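Local coordinates for glycosyl hydrolase family 62 protein (Coprinopsis cinerea, PDB 5B6T) that hydrolyses terminal alpha-L-arabinofuranosidic bonds, probably releasing arabinose side groups from arabinoxylan in hemicellulose, at residues A[3-8]-A[236-241]; A[192-197]-A[213-218]; A[221-226]-A[261-266]. All blocks are in the same frame, centred on the assembly; numbering follows the deposited sequence.

Contact 1: residues A[3-8]-A[236-241]; sequences SSFRWS and RALADQ
In Leu-238, CG lies anti to the backbone N (chi1 -177°), and its two methyl groups split between Phe-5 (CD2) and Ser-3 (CD1). Phe-5 CG lies beside its own N and anti to the carbonyl carbon (chi1 -62°); the CE2–CZ edge of its ring meets the leucine. The two side chains cross at about a right angle. Leu-238 CD2 touches the rim of the ring near its plane, 3.9 Å from Phe-5 CZ, and a second methyl does the same further round the edge, Ala-239 CB lying 3.9 Å from Phe-5 CD2. The other branch of the leucine, CD1, is 3.8 Å from Ser-3 CA. No hydrogen bond joins the segments. In the five-bladed beta-propeller of this family, residues 236-237 form the outermost strand of one blade, and a classic beta bulge follows at Leu-238 and Ala-239, both opposite Ser-225. Strand 7-9, near the N terminus, belongs to the adjoining blade and pairs there with 305-311 near the C terminus, a closure of the Velcro kind. Phe-5 also meets the Phe-246 ring, their planes inclined at about 55°. Ser-3 O, 3.7 Å from Ala-239 CB, accepts a hydrogen bond from Asn-244 ND2.

Contact 2: residues A[192-197]-A[213-218]; sequences RLFEAA and EAIGSD
Ile-215 CD1 sits squarely over one face of the Phe-194 ring, 3.7 Å from its centroid and 9° off the ring normal, a CH-pi contact in which the methyl group is nearly equidistant from all six ring carbons. Phe-194 CG is anti to the backbone N (chi1 -167°), and CG1 of Ile-215 leads CD1 across to the ring. Beside this apolar pair the backbones are hydrogen-bonded: Glu-213 O accepts from Phe-194 N at 2.9 Å and, weakly, from Glu-195 N at 3.5 Å, while Glu-213 N donates to Glu-195 O. Two residues thus face one, a classic beta bulge at the start of the hairpin of strands 195-202 and 207-215, the inner pair of a propeller blade. Glu-195 and Glu-213 project from the same face of this sheet. The extended chain of Glu-213 passes Ala-196, whose CB is 3.5 Å from Glu-213 OE1, and the two carboxylates approach to 4.4 Å between Glu-195 OE2 and Glu-213 OE1. A water is hydrogen-bonded to both of these oxygens. Further out, Arg-221 NH1 forms salt bridges with Glu-195 OE2 and Glu-213 OE2, the latter oxygen also hydrogen-bonded to Ser-264 OG, and His-265 N donates a hydrogen bond to Glu-213 OE1. The side chain of Glu-195 also comes within about 3 Å of the bound lead ion, between nearest atoms.

Contact 3: residues A[221-226]-A[261-266]; sequences RWFRSW and RDISHG. With CA (calcium ion), chain D.
Arg-221 and Asp-262 lie across each other where strand 221-228 of one propeller blade meets the loop that leads into strand 266-268, an edge strand of the next. The planes of guanidinium and carboxylate are 71° apart, and their charged groups are not in contact. Asp-262 instead spends OD1 on the backbone: Arg-221 N donates to it at 2.8 Å in a nearly straight bond (171°), approaching on the anti side of the carboxylate. Its other oxygen, OD2, is salt-bridged to Arg-220. In return Ile-263 N donates to Arg-221 O at 3.0 Å, coming from well above the carbonyl plane, and a water joins Arg-221 O to Arg-261 O.

The arginine chain turns at chi2 (-50°). Its CB packs against Ser-264 CB at 3.7 Å, and the guanidinium continues past the serine to the acidic pair Glu-213 and Glu-195. Ser-264 OG is itself hydrogen-bonded to Glu-213 OE2 and to Gln-289 NE2, which ties the loop to the same glutamate that the arginine meets.

Two residues on, Phe-223 directs its ring at the loop backbone. The contact is largely edge-on, with Ser-264 C and His-265 N near the ring plane, the latter 3.5 Å from Phe-223 CZ. Phe-223 CD1 also touches the methyl group CG2 of Ile-263.

At His-265 the chain turns a corner. His-265 CB leaves the backbone on the side away from residues 221-226, and NE2 of its ring binds the calcium ion, which is coordinated by this one protein atom and five waters. One of these waters makes a weak hydrogen bond to Gly-266 O, at 3.5 Å, and the metal bond itself, His-265 NE2 to calcium, measures 2.1 Å.

All three contacts reach the blade containing strands 195-202, 207-215, 221-228 and 236-237. Contacts 2 and 3, with centres about 7 Å apart, share adjacent strands and one polar cluster, in which Glu-213 OE2 is 2.7 Å from Ser-264 OG; separately, Ala-196 CB packs on His-265 ND1. Contact 2 approaches the lead ion through Glu-195 and contact 3 supplies His-265 as a calcium ligand; glycerol, probably from the crystallisation liquor, is found about 4 Å (nearest atoms) from the side chains of Glu-195 and of His-265, consistent with a pocket here. Contact 1 lies at the outer edge, its centre about 11 Å from that of contact 3, tied by Ala-239 O to Ser-225 OG (2.8 Å). Gln-241 OE1 reaches Arg-192 NH2 of contact 2.

Contact 1: residues A[3-8]-A[236-241]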
loop_
_atom_site.group_PDB
_atom_site.type_symbol
_atom_site.label_atom_id
_atom_site.label_comp_id
_atom_site.label_asym_id
_atom_site.label_seq_id
_atom_site.Cartn_x
_atom_site.Cartn_y
_atom_site.Cartn_z
ATOM N N SER A 3 17.384 12.755 0.042
ATOM C CA SER A 3 17.489 12.025 -1.212
ATOM C C SER A 3 18.158 10.675 -0.994
ATOM O O SER A 3 18.440 9.941 -1.936
ATOM C CB SER A 3 18.263 12.874 -2.241
ATOM O OG SER A 3 19.592 13.079 -1.796
ATOM N N SER A 4 18.429 10.344 0.256
ATOM C CA SER A 4 18.847 8.997 0.638
ATOM C C SER A 4 18.170 8.696 1.969
ATOM O O SER A 4 17.725 9.609 2.669
ATOM C CB SER A 4 20.373 8.851 0.764
ATOM O OG SER A 4 20.862 9.639 1.821
ATOM N N PHE A 5 18.057 7.403 2.285
ATOM C CA PHE A 5 17.335 6.945 3.463
ATOM C C PHE A 5 18.083 5.897 4.240
ATOM O O PHE A 5 18.785 5.077 3.691
ATOM C CB PHE A 5 15.957 6.399 3.043
ATOM C CG PHE A 5 15.115 7.434 2.404
ATOM C CD1 PHE A 5 14.319 8.261 3.182
ATOM C CD2 PHE A 5 15.234 7.707 1.044
ATOM C CE1 PHE A 5 13.597 9.286 2.585
ATOM C CE2 PHE A 5 14.518 8.728 0.467
ATOM C CZ PHE A 5 13.697 9.504 1.240
ATOM N N ARG A 6 17.915 5.947 5.557
ATOM C CA ARG A 6 18.332 4.883 6.447
ATOM C C ARG A 6 17.225 4.604 7.441
ATOM O O ARG A 6 16.523 5.516 7.891
ATOM C CB ARG A 6 19.640 5.233 7.166
ATOM C CG ARG A 6 20.794 5.095 6.176
ATOM C CD ARG A 6 22.150 5.039 6.838
ATOM N NE ARG A 6 22.191 4.037 7.897
ATOM C CZ ARG A 6 22.315 2.722 7.758
ATOM N NH1 ARG A 6 22.438 2.128 6.580
ATOM N NH2 ARG A 6 22.340 1.985 8.863
ATOM N N TRP A 7 17.094 3.336 7.808
ATOM C CA TRP A 7 15.976 2.883 8.651
ATOM C C TRP A 7 16.459 1.948 9.739
ATOM O O TRP A 7 17.481 1.246 9.597
ATOM C CB TRP A 7 14.931 2.091 7.843
ATOM C CG TRP A 7 14.469 2.738 6.593
ATOM C CD1 TRP A 7 15.007 2.574 5.355
ATOM C CD2 TRP A 7 13.367 3.648 6.448
ATOM N NE1 TRP A 7 14.305 3.325 4.452
ATOM C CE2 TRP A 7 13.297 3.994 5.093
ATOM C CE3 TRP A 7 12.449 4.214 7.337
ATOM C CZ2 TRP A 7 12.331 4.884 4.592
ATOM C CZ3 TRP A 7 11.479 5.070 6.855
ATOM C CH2 TRP A 7 11.427 5.402 5.477
ATOM N N SER A 8 15.641 1.871 10.789
ATOM C CA SER A 8 15.723 0.836 11.809
ATOM C C SER A 8 14.398 0.080 11.825
ATOM O O SER A 8 13.329 0.696 11.947
ATOM C CB SER A 8 15.984 1.440 13.196
ATOM O OG SER A 8 15.965 0.410 14.182
ATOM N N ARG A 236 10.817 12.414 -11.067
ATOM C CA ARG A 236 12.266 12.448 -11.070
ATOM C C ARG A 236 12.788 11.530 -9.982
ATOM O O ARG A 236 12.272 11.538 -8.870
ATOM C CB ARG A 236 12.751 13.855 -10.811
ATOM C CG ARG A 236 14.251 13.980 -10.970
ATOM C CD ARG A 236 14.698 15.433 -10.860
ATOM N NE ARG A 236 14.531 15.992 -9.541
ATOM C CZ ARG A 236 14.716 17.285 -9.245
ATOM N NH1 ARG A 236 14.542 17.680 -7.999
ATOM N NH2 ARG A 236 15.051 18.161 -10.187
ATOM N N ALA A 237 13.813 10.746 -10.290
ATOM C CA ALA A 237 14.387 9.822 -9.306
ATOM C C ALA A 237 14.746 10.550 -8.023
ATOM O O ALA A 237 15.248 11.686 -8.062
ATOM C CB ALA A 237 15.632 9.109 -9.874
ATOM N N LEU A 238 14.461 9.922 -6.882
ATOM C CA LEU A 238 14.896 10.402 -5.596
ATOM C C LEU A 238 15.923 9.373 -5.154
ATOM O O LEU A 238 17.127 9.510 -5.499
ATOM C CB LEU A 238 13.714 10.572 -4.632
ATOM C CG LEU A 238 14.061 11.156 -3.256
ATOM C CD1 LEU A 238 14.482 12.619 -3.401
ATOM C CD2 LEU A 238 12.904 11.009 -2.297
ATOM N N ALA A 239 15.483 8.310 -4.478
ATOM C CA ALA A 239 16.342 7.178 -4.142
ATOM C C ALA A 239 15.772 5.965 -4.861
ATOM O O ALA A 239 14.809 5.329 -4.423
ATOM C CB ALA A 239 16.393 6.970 -2.642
ATOM N N ASP A 240 16.321 5.666 -6.032
ATOM C CA ASP A 240 15.684 4.685 -6.957
ATOM C C ASP A 240 16.656 3.637 -7.494
ATOM O O ASP A 240 16.368 2.965 -8.484
ATOM C CB ASP A 240 14.968 5.409 -8.102
ATOM C CG ASP A 240 15.905 5.793 -9.224
ATOM O OD1 ASP A 240 17.046 6.207 -8.894
ATOM O OD2 ASP A 240 15.502 5.673 -10.404
ATOM N N GLN A 241 17.796 3.461 -6.813
ATOM C CA GLN A 241 18.791 2.498 -7.258
ATOM C C GLN A 241 19.139 1.531 -6.147
ATOM O O GLN A 241 18.969 1.827 -4.962
ATOM C CB GLN A 241 20.036 3.237 -7.768
ATOM C CG GLN A 241 19.762 4.196 -8.927
ATOM C CD GLN A 241 19.264 3.497 -10.187
ATOM O OE1 GLN A 241 19.581 2.316 -10.438
ATOM N NE2 GLN A 241 18.436 4.194 -10.963
#

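Contact 2: residues A[192-197]-A[213-218]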
loop_
_atom_site.group_PDB
_atom_site.type_symbol
_atom_site.label_atom_id
_atom_site.label_comp_id
_atom_site.label_asym_id
_atom_site.label_seq_id
_atom_site.Cartn_x
_atom_site.Cartn_y
_atom_site.Cartn_z
ATOM N N ARG A 192 11.902 -4.022 -12.364
ATOM C CA ARG A 192 12.309 -2.697 -11.905
ATOM C C ARG A 192 11.125 -1.836 -11.464
ATOM O O ARG A 192 11.307 -0.877 -10.713
ATOM C CB ARG A 192 13.079 -1.952 -12.993
ATOM C CG ARG A 192 14.413 -2.559 -13.353
ATOM C CD ARG A 192 15.450 -2.281 -12.293
ATOM N NE ARG A 192 15.859 -0.877 -12.279
ATOM C CZ ARG A 192 16.763 -0.323 -11.459
ATOM N NH1 ARG A 192 17.380 -1.026 -10.498
ATOM N NH2 ARG A 192 17.013 0.973 -11.606
ATOM N N LEU A 193 9.915 -2.188 -11.897
ATOM C CA LEU A 193 8.722 -1.382 -11.597
ATOM C C LEU A 193 7.550 -2.346 -11.490
ATOM O O LEU A 193 6.689 -2.445 -12.371
ATOM C CB LEU A 193 8.519 -0.332 -12.683
ATOM C CG LEU A 193 7.559 0.805 -12.341
ATOM C CD1 LEU A 193 8.199 1.795 -11.383
ATOM C CD2 LEU A 193 7.078 1.513 -13.601
ATOM N N PHE A 194 7.547 -3.101 -10.393
ATOM C CA PHE A 194 6.756 -4.328 -10.352
ATOM C C PHE A 194 5.338 -4.146 -9.839
ATOM O O PHE A 194 4.383 -4.442 -10.549
ATOM C CB PHE A 194 7.496 -5.420 -9.588
ATOM C CG PHE A 194 6.885 -6.781 -9.770
ATOM C CD1 PHE A 194 6.874 -7.386 -11.020
ATOM C CD2 PHE A 194 6.337 -7.455 -8.710
ATOM C CE1 PHE A 194 6.286 -8.634 -11.190
ATOM C CE2 PHE A 194 5.772 -8.710 -8.870
ATOM C CZ PHE A 194 5.733 -9.295 -10.111
ATOM N N GLU A 195 5.170 -3.673 -8.613
ATOM C CA GLU A 195 3.809 -3.463 -8.091
ATOM C C GLU A 195 3.866 -2.559 -6.861
ATOM O O GLU A 195 4.918 -1.966 -6.579
ATOM C CB GLU A 195 3.174 -4.818 -7.756
ATOM C CG GLU A 195 3.922 -5.620 -6.694
ATOM C CD GLU A 195 3.493 -7.067 -6.551
ATOM O OE1 GLU A 195 2.575 -7.560 -7.214
ATOM O OE2 GLU A 195 4.071 -7.798 -5.707
ATOM N N ALA A 196 2.732 -2.386 -6.199
ATOM C CA ALA A 196 2.657 -1.774 -4.869
ATOM C C ALA A 196 3.146 -0.332 -4.858
ATOM O O ALA A 196 3.991 0.054 -4.046
ATOM C CB ALA A 196 3.413 -2.613 -3.852
ATOM N N ALA A 197 2.485 0.492 -5.650
ATOM C CA ALA A 197 2.704 1.939 -5.587
ATOM C C ALA A 197 2.165 2.563 -4.277
ATOM O O ALA A 197 1.179 2.119 -3.720
ATOM C CB ALA A 197 2.072 2.635 -6.779
ATOM N N GLU A 213 7.363 -0.802 -5.542
ATOM C CA GLU A 213 8.105 -2.033 -5.274
ATOM C C GLU A 213 8.788 -2.581 -6.528
ATOM O O GLU A 213 8.252 -2.456 -7.649
ATOM C CB GLU A 213 7.193 -3.109 -4.688
ATOM C CG GLU A 213 7.949 -4.241 -4.030
ATOM C CD GLU A 213 7.064 -5.245 -3.306
ATOM O OE1 GLU A 213 5.922 -4.896 -2.910
ATOM O OE2 GLU A 213 7.567 -6.389 -3.089
ATOM N N ALA A 214 9.963 -3.165 -6.310
ATOM C CA ALA A 214 10.777 -3.769 -7.347
ATOM C C ALA A 214 11.314 -5.089 -6.812
ATOM O O ALA A 214 11.313 -5.347 -5.618
ATOM C CB ALA A 214 11.944 -2.846 -7.687
ATOM N N ILE A 215 11.754 -5.938 -7.733
ATOM C CA ILE A 215 12.411 -7.188 -7.427
ATOM C C ILE A 215 13.850 -7.014 -7.895
ATOM O O ILE A 215 14.101 -6.881 -9.101
ATOM C CB ILE A 215 11.758 -8.365 -8.178
ATOM C CG1 ILE A 215 10.253 -8.456 -7.875
ATOM C CG2 ILE A 215 12.467 -9.673 -7.887
ATOM C CD1 ILE A 215 9.536 -9.468 -8.729
ATOM N N GLY A 216 14.784 -6.988 -6.954
ATOM C CA GLY A 216 16.166 -6.624 -7.239
ATOM C C GLY A 216 16.995 -7.728 -7.871
ATOM O O GLY A 216 16.503 -8.870 -8.105
ATOM N N SER A 217 18.258 -7.374 -8.129
ATOM C CA SER A 217 19.213 -8.292 -8.765
ATOM C C SER A 217 19.482 -9.543 -7.929
ATOM O O SER A 217 19.891 -10.570 -8.469
ATOM C CB SER A 217 20.532 -7.569 -9.045
ATOM O OG SER A 217 21.119 -7.087 -7.851
ATOM N N ASP A 218 19.252 -9.448 -6.618
ATOM C CA ASP A 218 19.344 -10.607 -5.707
ATOM C C ASP A 218 18.022 -11.367 -5.529
ATOM O O ASP A 218 17.921 -12.249 -4.694
ATOM C CB ASP A 218 19.846 -10.167 -4.338
ATOM C CG ASP A 218 19.005 -9.031 -3.747
ATOM O OD1 ASP A 218 17.990 -8.648 -4.378
ATOM O OD2 ASP A 218 19.385 -8.540 -2.679
HETATM O O HOH W 1 4.360 -7.122 -3.090
#

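Contact 3: residues A[221-226]-A[261-266]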
loop_
_atom_site.group_PDB
_atom_site.type_symbol
_atom_site.label_atom_id
_atom_site.label_comp_id
_atom_site.label_asym_id
_atom_site.label_seq_id
_atom_site.Cartn_x
_atom_site.Cartn_y
_atom_site.Cartn_z
ATOM N N ARG A 221 12.733 -8.221 -2.614
ATOM C CA ARG A 221 11.864 -7.058 -2.763
ATOM C C ARG A 221 12.518 -5.828 -2.136
ATOM O O ARG A 221 13.208 -5.891 -1.100
ATOM C CB ARG A 221 10.497 -7.302 -2.117
ATOM C CG ARG A 221 9.762 -8.537 -2.625
ATOM C CD ARG A 221 9.718 -8.562 -4.139
ATOM N NE ARG A 221 8.903 -9.643 -4.676
ATOM C CZ ARG A 221 7.645 -9.534 -5.087
ATOM N NH1 ARG A 221 6.959 -8.391 -4.984
ATOM N NH2 ARG A 221 7.045 -10.618 -5.617
ATOM N N TRP A 222 12.252 -4.703 -2.780
ATOM C CA TRP A 222 12.736 -3.408 -2.323
ATOM C C TRP A 222 11.895 -2.293 -2.910
ATOM O O TRP A 222 11.089 -2.543 -3.802
ATOM C CB TRP A 222 14.218 -3.214 -2.669
ATOM C CG TRP A 222 14.560 -3.122 -4.148
ATOM C CD1 TRP A 222 14.409 -4.091 -5.088
ATOM C CD2 TRP A 222 15.125 -1.989 -4.818
ATOM N NE1 TRP A 222 14.864 -3.632 -6.305
ATOM C CE2 TRP A 222 15.283 -2.341 -6.176
ATOM C CE3 TRP A 222 15.524 -0.713 -4.401
ATOM C CZ2 TRP A 222 15.822 -1.467 -7.111
ATOM C CZ3 TRP A 222 16.042 0.152 -5.316
ATOM C CH2 TRP A 222 16.205 -0.225 -6.663
ATOM N N PHE A 223 12.100 -1.070 -2.422
ATOM C CA PHE A 223 11.385 0.112 -2.892
ATOM C C PHE A 223 12.252 1.160 -3.533
ATOM O O PHE A 223 13.316 1.499 -3.011
ATOM C CB PHE A 223 10.562 0.783 -1.754
ATOM C CG PHE A 223 9.311 0.030 -1.468
ATOM C CD1 PHE A 223 9.325 -1.055 -0.570
ATOM C CD2 PHE A 223 8.171 0.302 -2.180
ATOM C CE1 PHE A 223 8.176 -1.782 -0.355
ATOM C CE2 PHE A 223 7.027 -0.448 -1.981
ATOM C CZ PHE A 223 7.042 -1.502 -1.090
ATOM N N ARG A 224 11.740 1.681 -4.649
ATOM C CA ARG A 224 12.292 2.843 -5.331
ATOM C C ARG A 224 11.430 4.043 -5.064
ATOM O O ARG A 224 10.257 3.901 -4.739
ATOM C CB ARG A 224 12.384 2.566 -6.832
ATOM C CG ARG A 224 13.273 1.364 -7.159
ATOM C CD ARG A 224 13.279 0.993 -8.625
ATOM N NE ARG A 224 13.924 1.998 -9.464
ATOM C CZ ARG A 224 13.617 2.233 -10.747
ATOM N NH1 ARG A 224 12.674 1.516 -11.365
ATOM N NH2 ARG A 224 14.255 3.182 -11.417
ATOM N N SER A 225 12.006 5.236 -5.225
ATOM C CA SER A 225 11.283 6.480 -4.952
ATOM C C SER A 225 11.612 7.562 -5.958
ATOM O O SER A 225 12.743 7.637 -6.481
ATOM C CB SER A 225 11.601 6.992 -3.546
ATOM O OG SER A 225 13.009 7.192 -3.351
ATOM N N TRP A 226 10.606 8.410 -6.170
ATOM C CA TRP A 226 10.666 9.549 -7.084
ATOM C C TRP A 226 9.883 10.683 -6.477
ATOM O O TRP A 226 9.004 10.465 -5.633
ATOM C CB TRP A 226 10.009 9.217 -8.431
ATOM C CG TRP A 226 10.592 8.124 -9.227
ATOM C CD1 TRP A 226 11.404 8.255 -10.321
ATOM C CD2 TRP A 226 10.382 6.718 -9.071
ATOM N NE1 TRP A 226 11.712 7.041 -10.849
ATOM C CE2 TRP A 226 11.115 6.070 -10.091
ATOM C CE3 TRP A 226 9.656 5.935 -8.169
ATOM C CZ2 TRP A 226 11.150 4.675 -10.223
ATOM C CZ3 TRP A 226 9.689 4.557 -8.324
ATOM C CH2 TRP A 226 10.404 3.960 -9.344
ATOM N N ARG A 261 15.050 -10.260 4.494
ATOM C CA ARG A 261 15.862 -9.619 3.455
ATOM C C ARG A 261 15.023 -8.897 2.408
ATOM O O ARG A 261 15.579 -8.284 1.505
ATOM C CB ARG A 261 16.731 -10.666 2.742
ATOM C CG ARG A 261 17.782 -11.303 3.647
ATOM C CD ARG A 261 18.713 -12.187 2.816
ATOM N NE ARG A 261 19.229 -13.278 3.638
ATOM C CZ ARG A 261 19.601 -14.481 3.187
ATOM N NH1 ARG A 261 19.550 -14.784 1.891
ATOM N NH2 ARG A 261 20.024 -15.393 4.052
ATOM N N ASP A 262 13.698 -9.034 2.527
ATOM C CA ASP A 262 12.738 -8.427 1.627
ATOM C C ASP A 262 12.045 -7.287 2.332
ATOM O O ASP A 262 11.594 -7.453 3.485
ATOM C CB ASP A 262 11.682 -9.449 1.219
ATOM C CG ASP A 262 12.240 -10.557 0.361
ATOM O OD1 ASP A 262 12.261 -10.386 -0.879
ATOM O OD2 ASP A 262 12.650 -11.621 0.926
ATOM N N ILE A 263 11.965 -6.140 1.638
ATOM C CA ILE A 263 11.170 -5.007 2.101
ATOM C C ILE A 263 10.092 -4.832 1.052
ATOM O O ILE A 263 10.371 -4.408 -0.072
ATOM C CB ILE A 263 11.983 -3.692 2.268
ATOM C CG1 ILE A 263 13.243 -3.923 3.087
ATOM C CG2 ILE A 263 11.094 -2.635 2.886
ATOM C CD1 ILE A 263 13.049 -4.409 4.517
ATOM N N SER A 264 8.878 -5.245 1.406
ATOM C CA SER A 264 7.806 -5.383 0.433
ATOM C C SER A 264 6.518 -4.640 0.873
ATOM O O SER A 264 6.431 -4.150 2.010
ATOM C CB SER A 264 7.633 -6.891 0.155
ATOM O OG SER A 264 6.599 -7.216 -0.755
ATOM N N HIS A 265 5.569 -4.565 -0.074
ATOM C CA HIS A 265 4.287 -3.860 -0.014
ATOM C C HIS A 265 3.918 -3.258 1.314
ATOM O O HIS A 265 3.531 -3.966 2.225
ATOM C CB HIS A 265 3.171 -4.790 -0.485
ATOM C CG HIS A 265 1.928 -4.062 -0.855
ATOM N ND1 HIS A 265 1.144 -4.398 -1.939
ATOM C CD2 HIS A 265 1.368 -2.958 -0.311
ATOM C CE1 HIS A 265 0.140 -3.546 -2.025
ATOM N NE2 HIS A 265 0.244 -2.669 -1.044
ATOM N N GLY A 266 4.085 -1.943 1.416
ATOM C CA GLY A 266 3.845 -1.228 2.649
ATOM C C GLY A 266 3.146 0.112 2.485
ATOM O O GLY A 266 2.560 0.430 1.434
HETATM CA CA CA D . -0.981 -0.950 -0.626
HETATM O O HOH W 2 15.750 -6.008 0.054
HETATM O O HOH W 3 0.598 0.257 -1.423
HETATM O O HOH W 4 -1.901 -1.019 -2.468
HETATM O O HOH W 5 -2.228 0.623 -0.074
HETATM O O HOH W 6 0.035 -0.734 1.190
HETATM O O HOH W 7 -2.455 -2.259 0.286
#